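Local atomic coordinates of SusD homolog (Bacteroides thetaiotaomicron VPI-5482, PDB entry 3IHV), a protein that probably binds sugars at the outer membrane, as a SusD-family protein serving the capture of glycans for uptake. Residues G58-N61 / F62-I65; M14-A17 / E18-K21; E418-N421 / A422-V426. All coordinates share one frame; numbering follows the deposited sequence.

Contact 1 (G58-N61 / F62-I65); sequences GNEN and FRII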
ATOM      1  N   GLY A  58     -13.264   9.479  18.857  1.00 15.46           N
ATOM      2  CA  GLY A  58     -12.675   8.594  19.835  1.00 15.87           C
ATOM      3  C   GLY A  58     -12.040   7.315  19.275  1.00 15.65           C
ATOM      4  O   GLY A  58     -11.702   7.251  18.092  1.00 15.79           O
ATOM      5  N   ASN A  59     -11.900   6.314  20.129  1.00 15.87           N
ATOM      6  CA  ASN A  59     -11.175   5.072  19.773  1.00 15.94           C
ATOM      7  C   ASN A  59     -11.993   3.802  19.857  1.00 15.72           C
ATOM      8  O   ASN A  59     -11.442   2.702  19.888  1.00 15.64           O
ATOM      9  CB  ASN A  59      -9.934   4.908  20.664  1.00 16.17           C
ATOM     10  CG  ASN A  59     -10.265   4.484  22.106  1.00 18.49           C
ATOM     11  OD1 ASN A  59     -11.372   4.744  22.624  1.00 17.05           O
ATOM     12  ND2 ASN A  59      -9.306   3.825  22.761  1.00 14.96           N
ATOM     13  N   GLU A  60     -13.310   3.948  19.835  1.00 15.11           N
ATOM     14  CA  GLU A  60     -14.189   2.835  20.013  1.00 14.91           C
ATOM     15  C   GLU A  60     -14.308   1.943  18.794  1.00 13.79           C
ATOM     16  O   GLU A  60     -14.107   2.381  17.665  1.00 11.97           O
ATOM     17  CB  GLU A  60     -15.624   3.335  20.306  1.00 16.05           C
ATOM     18  CG  GLU A  60     -15.788   4.443  21.362  1.00 17.85           C
ATOM     19  CD  GLU A  60     -15.643   5.897  20.834  1.00 21.90           C
ATOM     20  OE1 GLU A  60     -15.174   6.118  19.691  1.00 12.98           O
ATOM     21  OE2 GLU A  60     -16.023   6.839  21.606  1.00 26.15           O
ATOM     22  N   ASN A  61     -14.648   0.676  19.030  1.00 12.75           N
ATOM     23  CA  ASN A  61     -14.927  -0.285  17.953  0.50 12.03           C
ATOM     24  C   ASN A  61     -13.763  -0.343  16.948  1.00 12.11           C
ATOM     25  O   ASN A  61     -12.600  -0.531  17.358  1.00 11.69           O
ATOM     26  CB  ASN A  61     -16.290   0.007  17.244  0.50 12.38           C
ATOM     27  CG  ASN A  61     -17.514  -0.005  18.191  0.50 12.02           C
ATOM     28  OD1 ASN A  61     -17.679  -0.876  19.061  0.50 11.79           O
ATOM     29  ND2 ASN A  61     -18.420   0.950  17.962  0.50 10.05           N
ATOM     30  N   PHE A  62     -14.030  -0.217  15.642  1.00 10.87           N
ATOM     31  CA  PHE A  62     -13.012  -0.287  14.609  1.00 10.56           C
ATOM     32  C   PHE A  62     -11.961   0.822  14.689  1.00  9.44           C
ATOM     33  O   PHE A  62     -10.979   0.775  13.963  1.00  9.39           O
ATOM     34  CB  PHE A  62     -13.682  -0.286  13.205  1.00 11.72           C
ATOM     35  CG  PHE A  62     -14.561   0.922  12.944  1.00 11.26           C
ATOM     36  CD1 PHE A  62     -14.005   2.128  12.542  1.00 13.98           C
ATOM     37  CD2 PHE A  62     -15.944   0.838  13.087  1.00 16.42           C
ATOM     38  CE1 PHE A  62     -14.783   3.224  12.282  1.00 13.27           C
ATOM     39  CE2 PHE A  62     -16.747   1.960  12.841  1.00 17.10           C
ATOM     40  CZ  PHE A  62     -16.154   3.147  12.420  1.00 16.48           C
ATOM     41  N   ARG A  63     -12.146   1.799  15.578  1.00  8.42           N
ATOM     42  CA  ARG A  63     -11.200   2.886  15.680  1.00  8.21           C
ATOM     43  C   ARG A  63      -9.980   2.538  16.509  1.00  7.57           C
ATOM     44  O   ARG A  63      -9.005   3.302  16.536  1.00  6.34           O
ATOM     45  CB  ARG A  63     -11.897   4.111  16.255  1.00  7.90           C
ATOM     46  CG  ARG A  63     -13.033   4.611  15.371  1.00  9.51           C
ATOM     47  CD  ARG A  63     -13.864   5.661  16.071  1.00 10.17           C
ATOM     48  NE  ARG A  63     -15.156   5.843  15.387  1.00  9.31           N
ATOM     49  CZ  ARG A  63     -16.246   5.108  15.585  1.00 16.58           C
ATOM     50  NH1 ARG A  63     -16.258   4.090  16.462  1.00 17.31           N
ATOM     51  NH2 ARG A  63     -17.365   5.406  14.911  1.00 18.69           N
ATOM     52  N   ILE A  64      -9.977   1.362  17.132  1.00  7.34           N
ATOM     53  CA  ILE A  64      -8.904   1.063  18.090  1.00  7.17           C
ATOM     54  C   ILE A  64      -7.509   0.955  17.473  1.00  7.39           C
ATOM     55  O   ILE A  64      -6.536   1.480  18.042  1.00  7.06           O
ATOM     56  CB  ILE A  64      -9.241  -0.167  18.978  1.00  7.49           C
ATOM     57  CG1 ILE A  64      -8.305  -0.214  20.202  1.00  6.11           C
ATOM     58  CG2 ILE A  64      -9.260  -1.455  18.155  1.00  5.80           C
ATOM     59  CD1 ILE A  64      -8.607  -1.337  21.162  1.00  5.67           C
ATOM     60  N   ILE A  65      -7.390   0.328  16.300  1.00  6.09           N
ATOM     61  CA  ILE A  65      -6.093   0.219  15.644  1.00  7.49           C
ATOM     62  C   ILE A  65      -5.627   1.544  15.052  1.00  7.08           C
ATOM     63  O   ILE A  65      -4.507   1.971  15.332  1.00  7.43           O
ATOM     64  CB  ILE A  65      -6.036  -0.958  14.633  1.00  7.33           C
ATOM     65  CG1 ILE A  65      -6.090  -2.309  15.401  1.00 10.16           C
ATOM     66  CG2 ILE A  65      -4.764  -0.907  13.807  1.00  8.02           C
ATOM     67  CD1 ILE A  65      -6.409  -3.534  14.529  1.00  8.55           C
TER

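Contact 2 (M14-A17 / E18-K21); sequences MNNA and EEAK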
HETATM    1  N   MSE A  14       1.846 -30.802 -10.076  1.00 17.16           N
HETATM    2  CA  MSE A  14       2.947 -29.998 -10.624  1.00 15.26           C
HETATM    3  C   MSE A  14       3.820 -30.796 -11.590  1.00 14.08           C
HETATM    4  O   MSE A  14       5.041 -30.658 -11.617  1.00 13.91           O
HETATM    5  CB  MSE A  14       3.769 -29.367  -9.503  1.00 14.32           C
HETATM    6  CG  MSE A  14       2.916 -28.445  -8.601  1.00 13.56           C
HETATM    7 SE   MSE A  14       3.909 -27.437  -7.270  0.75 13.78          SE
HETATM    8  CE  MSE A  14       5.215 -26.873  -8.601  1.00  9.99           C
ATOM      9  N   ASN A  15       3.168 -31.619 -12.397  1.00 13.70           N
ATOM     10  CA  ASN A  15       3.857 -32.457 -13.381  1.00 13.29           C
ATOM     11  C   ASN A  15       4.232 -31.733 -14.668  1.00 11.95           C
ATOM     12  O   ASN A  15       4.932 -32.303 -15.530  1.00 11.64           O
ATOM     13  CB  ASN A  15       3.019 -33.695 -13.690  1.00 14.30           C
ATOM     14  CG  ASN A  15       3.004 -34.675 -12.541  1.00 17.16           C
ATOM     15  OD1 ASN A  15       4.040 -34.925 -11.908  1.00 19.92           O
ATOM     16  ND2 ASN A  15       1.827 -35.236 -12.254  1.00 20.38           N
ATOM     17  N   ASN A  16       3.736 -30.509 -14.820  1.00 10.04           N
ATOM     18  CA  ASN A  16       4.077 -29.666 -15.950  1.00  9.92           C
ATOM     19  C   ASN A  16       3.895 -28.213 -15.534  1.00  8.65           C
ATOM     20  O   ASN A  16       3.461 -27.941 -14.418  1.00  8.60           O
ATOM     21  CB  ASN A  16       3.259 -30.038 -17.181  1.00  9.70           C
ATOM     22  CG  ASN A  16       1.767 -30.024 -16.914  1.00 10.71           C
ATOM     23  OD1 ASN A  16       1.261 -29.139 -16.259  1.00  9.26           O
ATOM     24  ND2 ASN A  16       1.068 -31.028 -17.420  1.00 14.33           N
ATOM     25  N   ALA A  17       4.238 -27.284 -16.418  1.00  8.38           N
ATOM     26  CA  ALA A  17       4.147 -25.864 -16.077  1.00  9.02           C
ATOM     27  C   ALA A  17       2.713 -25.414 -15.811  1.00  8.90           C
ATOM     28  O   ALA A  17       2.475 -24.542 -14.970  1.00  9.35           O
ATOM     29  CB  ALA A  17       4.789 -25.021 -17.146  1.00  7.77           C
ATOM     30  N   GLU A  18       1.754 -25.976 -16.532  1.00  9.49           N
ATOM     31  CA  GLU A  18       0.346 -25.584 -16.319  1.00 11.37           C
ATOM     32  C   GLU A  18      -0.112 -25.938 -14.885  1.00 10.50           C
ATOM     33  O   GLU A  18      -0.757 -25.136 -14.229  1.00 10.57           O
ATOM     34  CB  GLU A  18      -0.562 -26.222 -17.362  1.00 12.60           C
ATOM     35  CG  GLU A  18      -2.020 -25.833 -17.223  1.00 16.26           C
ATOM     36  CD  GLU A  18      -2.923 -26.591 -18.199  1.00 23.57           C
ATOM     37  OE1 GLU A  18      -2.451 -27.051 -19.280  1.00 26.44           O
ATOM     38  OE2 GLU A  18      -4.124 -26.723 -17.862  1.00 28.65           O
ATOM     39  N   GLU A  19       0.268 -27.115 -14.399  1.00 10.79           N
ATOM     40  CA  GLU A  19      -0.053 -27.521 -13.025  1.00 10.70           C
ATOM     41  C   GLU A  19       0.699 -26.666 -12.028  1.00  9.90           C
ATOM     42  O   GLU A  19       0.141 -26.278 -11.000  1.00  9.95           O
ATOM     43  CB  GLU A  19       0.241 -28.997 -12.790  1.00 10.65           C
ATOM     44  CG  GLU A  19      -0.645 -29.900 -13.610  1.00 12.66           C
ATOM     45  CD  GLU A  19      -0.415 -31.359 -13.366  1.00 13.87           C
ATOM     46  OE1 GLU A  19       0.378 -31.749 -12.475  1.00 15.77           O
ATOM     47  OE2 GLU A  19      -1.049 -32.125 -14.088  1.00 13.54           O
ATOM     48  N   ALA A  20       1.958 -26.351 -12.330  1.00  9.42           N
ATOM     49  CA  ALA A  20       2.760 -25.504 -11.458  1.00  8.89           C
ATOM     50  C   ALA A  20       2.120 -24.125 -11.343  1.00  9.01           C
ATOM     51  O   ALA A  20       2.110 -23.512 -10.254  1.00  9.79           O
ATOM     52  CB  ALA A  20       4.212 -25.376 -11.980  1.00  8.44           C
ATOM     53  N   LYS A  21       1.604 -23.632 -12.474  1.00  8.56           N
ATOM     54  CA  LYS A  21       0.997 -22.327 -12.531  1.00  8.85           C
ATOM     55  C   LYS A  21      -0.184 -22.262 -11.549  1.00  8.33           C
ATOM     56  O   LYS A  21      -0.356 -21.283 -10.844  1.00  7.12           O
ATOM     57  CB  LYS A  21       0.509 -22.013 -13.950  1.00  9.05           C
ATOM     58  CG  LYS A  21      -0.010 -20.595 -14.050  1.00 12.69           C
ATOM     59  CD  LYS A  21      -0.600 -20.185 -15.377  1.00 17.61           C
ATOM     60  CE  LYS A  21      -2.002 -20.665 -15.560  1.00 22.44           C
ATOM     61  NZ  LYS A  21      -2.686 -19.759 -16.532  1.00 25.79           N
TER
HETATM   62  O   HOH W   1      -1.961 -31.149 -16.787  1.00 24.02           O

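Contact 3 (E418-N421 / A422-V426); sequences EAYN and AINAV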
ATOM      1  N   GLU A 418      19.220  13.768 -12.452  1.00  8.19           N
ATOM      2  CA  GLU A 418      18.360  12.596 -12.486  1.00  8.41           C
ATOM      3  C   GLU A 418      17.302  12.659 -11.398  1.00  8.09           C
ATOM      4  O   GLU A 418      16.138  12.308 -11.630  1.00  8.35           O
ATOM      5  CB  GLU A 418      19.164  11.317 -12.384  1.00  9.11           C
ATOM      6  CG  GLU A 418      19.918  11.021 -13.642  1.00 11.90           C
ATOM      7  CD  GLU A 418      21.097  11.933 -13.884  1.00 17.59           C
ATOM      8  OE1 GLU A 418      21.908  12.213 -12.944  1.00 20.37           O
ATOM      9  OE2 GLU A 418      21.231  12.366 -15.053  1.00 20.88           O
ATOM     10  N   ALA A 419      17.694  13.151 -10.232  1.00  7.49           N
ATOM     11  CA  ALA A 419      16.742  13.325  -9.126  1.00  6.96           C
ATOM     12  C   ALA A 419      15.650  14.344  -9.510  1.00  6.42           C
ATOM     13  O   ALA A 419      14.464  14.071  -9.353  1.00  6.83           O
ATOM     14  CB  ALA A 419      17.442  13.745  -7.875  1.00  6.59           C
ATOM     15  N   TYR A 420      16.063  15.484 -10.030  1.00  7.12           N
ATOM     16  CA  TYR A 420      15.111  16.480 -10.489  1.00  6.53           C
ATOM     17  C   TYR A 420      14.200  15.972 -11.601  1.00  7.08           C
ATOM     18  O   TYR A 420      13.002  16.220 -11.596  1.00  6.48           O
ATOM     19  CB  TYR A 420      15.842  17.734 -10.951  1.00  7.24           C
ATOM     20  CG  TYR A 420      16.037  18.766  -9.876  1.00  6.88           C
ATOM     21  CD1 TYR A 420      14.971  19.546  -9.475  1.00  6.62           C
ATOM     22  CD2 TYR A 420      17.285  19.004  -9.304  1.00  6.12           C
ATOM     23  CE1 TYR A 420      15.141  20.530  -8.514  1.00  7.15           C
ATOM     24  CE2 TYR A 420      17.459  19.993  -8.363  1.00  6.48           C
ATOM     25  CZ  TYR A 420      16.374  20.733  -7.964  1.00  6.08           C
ATOM     26  OH  TYR A 420      16.506  21.726  -7.040  1.00  6.87           O
ATOM     27  N   ASN A 421      14.771  15.256 -12.568  1.00  7.03           N
ATOM     28  CA  ASN A 421      13.979  14.744 -13.674  1.00  7.94           C
ATOM     29  C   ASN A 421      12.906  13.775 -13.201  1.00  7.14           C
ATOM     30  O   ASN A 421      11.782  13.795 -13.719  1.00  7.87           O
ATOM     31  CB  ASN A 421      14.862  14.098 -14.762  1.00  7.31           C
ATOM     32  CG  ASN A 421      15.694  15.111 -15.544  1.00 10.92           C
ATOM     33  OD1 ASN A 421      15.407  16.312 -15.567  1.00 13.76           O
ATOM     34  ND2 ASN A 421      16.741  14.621 -16.199  1.00 13.57           N
ATOM     35  N   ALA A 422      13.241  12.950 -12.210  1.00  7.65           N
ATOM     36  CA  ALA A 422      12.318  11.930 -11.699  1.00  7.90           C
ATOM     37  C   ALA A 422      11.156  12.589 -10.974  1.00  7.61           C
ATOM     38  O   ALA A 422       9.977  12.311 -11.294  1.00  8.13           O
ATOM     39  CB  ALA A 422      13.051  10.943 -10.778  1.00  7.81           C
ATOM     40  N   ILE A 423      11.465  13.495 -10.052  1.00  7.14           N
ATOM     41  CA  ILE A 423      10.402  14.219  -9.309  1.00  7.24           C
ATOM     42  C   ILE A 423       9.575  15.151 -10.239  1.00  6.84           C
ATOM     43  O   ILE A 423       8.342  15.189 -10.147  1.00  8.05           O
ATOM     44  CB  ILE A 423      10.885  14.936  -8.018  1.00  7.37           C
ATOM     45  CG1 ILE A 423       9.640  15.429  -7.241  1.00  9.57           C
ATOM     46  CG2 ILE A 423      11.876  16.071  -8.299  1.00  7.00           C
ATOM     47  CD1 ILE A 423       9.848  15.654  -5.760  1.00 11.31           C
ATOM     48  N   ASN A 424      10.228  15.823 -11.172  1.00  6.76           N
ATOM     49  CA  ASN A 424       9.505  16.720 -12.114  1.00  6.26           C
ATOM     50  C   ASN A 424       8.610  15.952 -13.084  1.00  6.79           C
ATOM     51  O   ASN A 424       7.552  16.459 -13.456  1.00  6.67           O
ATOM     52  CB  ASN A 424      10.447  17.701 -12.781  1.00  6.52           C
ATOM     53  CG  ASN A 424      10.897  18.799 -11.834  1.00  6.72           C
ATOM     54  OD1 ASN A 424      10.207  19.091 -10.847  1.00 11.32           O
ATOM     55  ND2 ASN A 424      12.053  19.387 -12.111  1.00 11.16           N
ATOM     56  N   ALA A 425       8.946  14.695 -13.400  1.00  6.11           N
ATOM     57  CA  ALA A 425       8.050  13.893 -14.256  1.00  6.99           C
ATOM     58  C   ALA A 425       6.744  13.691 -13.529  1.00  6.70           C
ATOM     59  O   ALA A 425       5.647  13.824 -14.121  1.00  6.27           O
ATOM     60  CB  ALA A 425       8.650  12.535 -14.602  1.00  6.44           C
ATOM     61  N   VAL A 426       6.864  13.373 -12.239  1.00  6.90           N
ATOM     62  CA  VAL A 426       5.697  13.181 -11.400  1.00  6.67           C
ATOM     63  C   VAL A 426       4.873  14.487 -11.230  1.00  7.20           C
ATOM     64  O   VAL A 426       3.643  14.467 -11.371  1.00  7.16           O
ATOM     65  CB  VAL A 426       6.058  12.587 -10.047  1.00  7.75           C
ATOM     66  CG1 VAL A 426       4.828  12.558  -9.135  1.00  6.95           C
ATOM     67  CG2 VAL A 426       6.620  11.181 -10.256  1.00  6.48           C
TER
HETATM   68  O   HOH W   2      13.593  18.625 -14.310  1.00 23.26           O

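Contact 1 (G58-N61 / F62-I65)
With CG anti to the carbonyl carbon (chi1 -62°) and the chain extended from CG to NE, the Arg63 side chain runs back past Glu60 and brings NH1 to the Glu60 carbonyl. In the loop between strand 52-54 and helix 75-101 the backbone makes a type II' beta turn: Asn61 takes the first corner with a positive phi of 54°, Phe62 the second, and Arg63 N donates to Glu60 O at 2.9 Å. Arg63 NH1 reaches the same Glu60 O at 3.0 Å through a bent bond (147°), so one residue grips this oxygen twice, from opposite faces of its carbonyl plane. The Glu60 carboxylate adds charge attraction only: OE1 stands 4.0 Å from Arg63 NH1, well out of the guanidinium plane, and no N-H points at it. Phe62 CZ lies over the rim of one guanidinium face, while NH2 forms a salt bridge with Glu55. A leucine in place of Arg63 would probably leave Glu55 without its charged mate and cost Glu60 O its side-chain donor. A second turn overlaps the first, with Ile64 N donating to Asn61 O at 3.2 Å. Ahead of both turns, Gly58 O lies 3.4 Å from Arg63 CD.

Contact 2 (M14-A17 / E18-K21)
Asn16 is the N-cap of helix 17-29, and its amide oxygen takes the backbone N-H of Glu19 in the first helical turn. The bond from Glu19 N to Asn16 OD1 is 2.9 Å long and meets the oxygen nearly along the C=O axis (173°). The amide is turned to do this by a chi1 of 54°, which sets CG between the backbone N and the carbonyl carbon. Glu19 answers with its own side chain: OE1 accepts from Asn15 N at 2.8 Å in an almost straight bond (172°), approached from above the carboxylate plane. A classical capping box would use the N-H of the N-cap residue; here the exchange is shifted one residue earlier, to Asn15. Water 1 spans the two side chains, accepting from Asn16 ND2 and donating to Glu19 OE2. Helix 17-29 belongs to the helical, TPR-related part of the SusD-like fold, where Ala17 packs on helix 107-135 and Asp109 of that helix accepts from Ala17 N. Met14, present as selenomethionine, lies against helix 75-101 and brings CE to 3.8 Å from Ala20 CB. Regular helical bonding starts with Ala20 N to Asn16 O, 3.0 Å.

Contact 3 (E418-N421 / A422-V426)
Tyr420 and Asn424, one helical turn apart, run alongside each other in the same direction, forming the tight, buried side of this contact. Asn424 ND2 comes to the edge of the Tyr420 ring, near its plane and 3.9 Å from CD1, with ring and amide planes 42° apart. ND2 is also near Tyr420 O, but the angle there is too poor for a hydrogen bond. The tyrosine chi1 of -91° lies well off a staggered value, a modest strain that accompanies a ring held at several points: Phe451 meets it edge-to-face, and its OH is hydrogen-bonded to Pro443 O and Leu446 N. Asn424 OD1 accepts from Leu442 N, which helps fix the rotation of the amide. Ile423 belongs to the same packed region, with CG2 3.5 Å from Tyr420 O.

These residues form consecutive turns of helix 417-430, which packs on helices 397-412 and 448-463 in the SusD-family region of the chain. The alpha-helical bonding is regular: Asn424 N donates to Tyr420 O at 2.8 Å, and Ile423 N to Ala419 O in a nearly straight bond (177°). Ala422 N reaches Glu418 O at 3.0 Å and makes a weak second bond to Ala419 O.

The solvent side is looser. Asn421 is exposed, and its amide meets Asn424 through water rather than directly. Water 2 donates to Asn421 OD1 at 3.2 Å and accepts from Asn424 ND2 at 2.8 Å, linking the exposed amide to the buried one. Glu418, also exposed, has its CB pointing away from the following turn, while Ala425 N donates to Asn421 O at 3.0 Å.

In the fold
The three contacts are local and follow one another in the chain, contact 2 first, then contact 1, then contact 3. None touches another: nearest atoms are about 32 Å apart for contacts 1 and 2, 28 Å for contacts 1 and 3, and 33 Å for contacts 2 and 3. Contacts 1 and 3 lie on opposite sides of the chain's centre, their own centres 39 Å apart; contact 2 is farther out, about 31 Å from the chain's centre. Two sodium ions are bound, one by Phe265, Asn389 and Asn391 and the other by Gly491, Tyr492 and Trp494, so no residue of the three contacts is among these ligands.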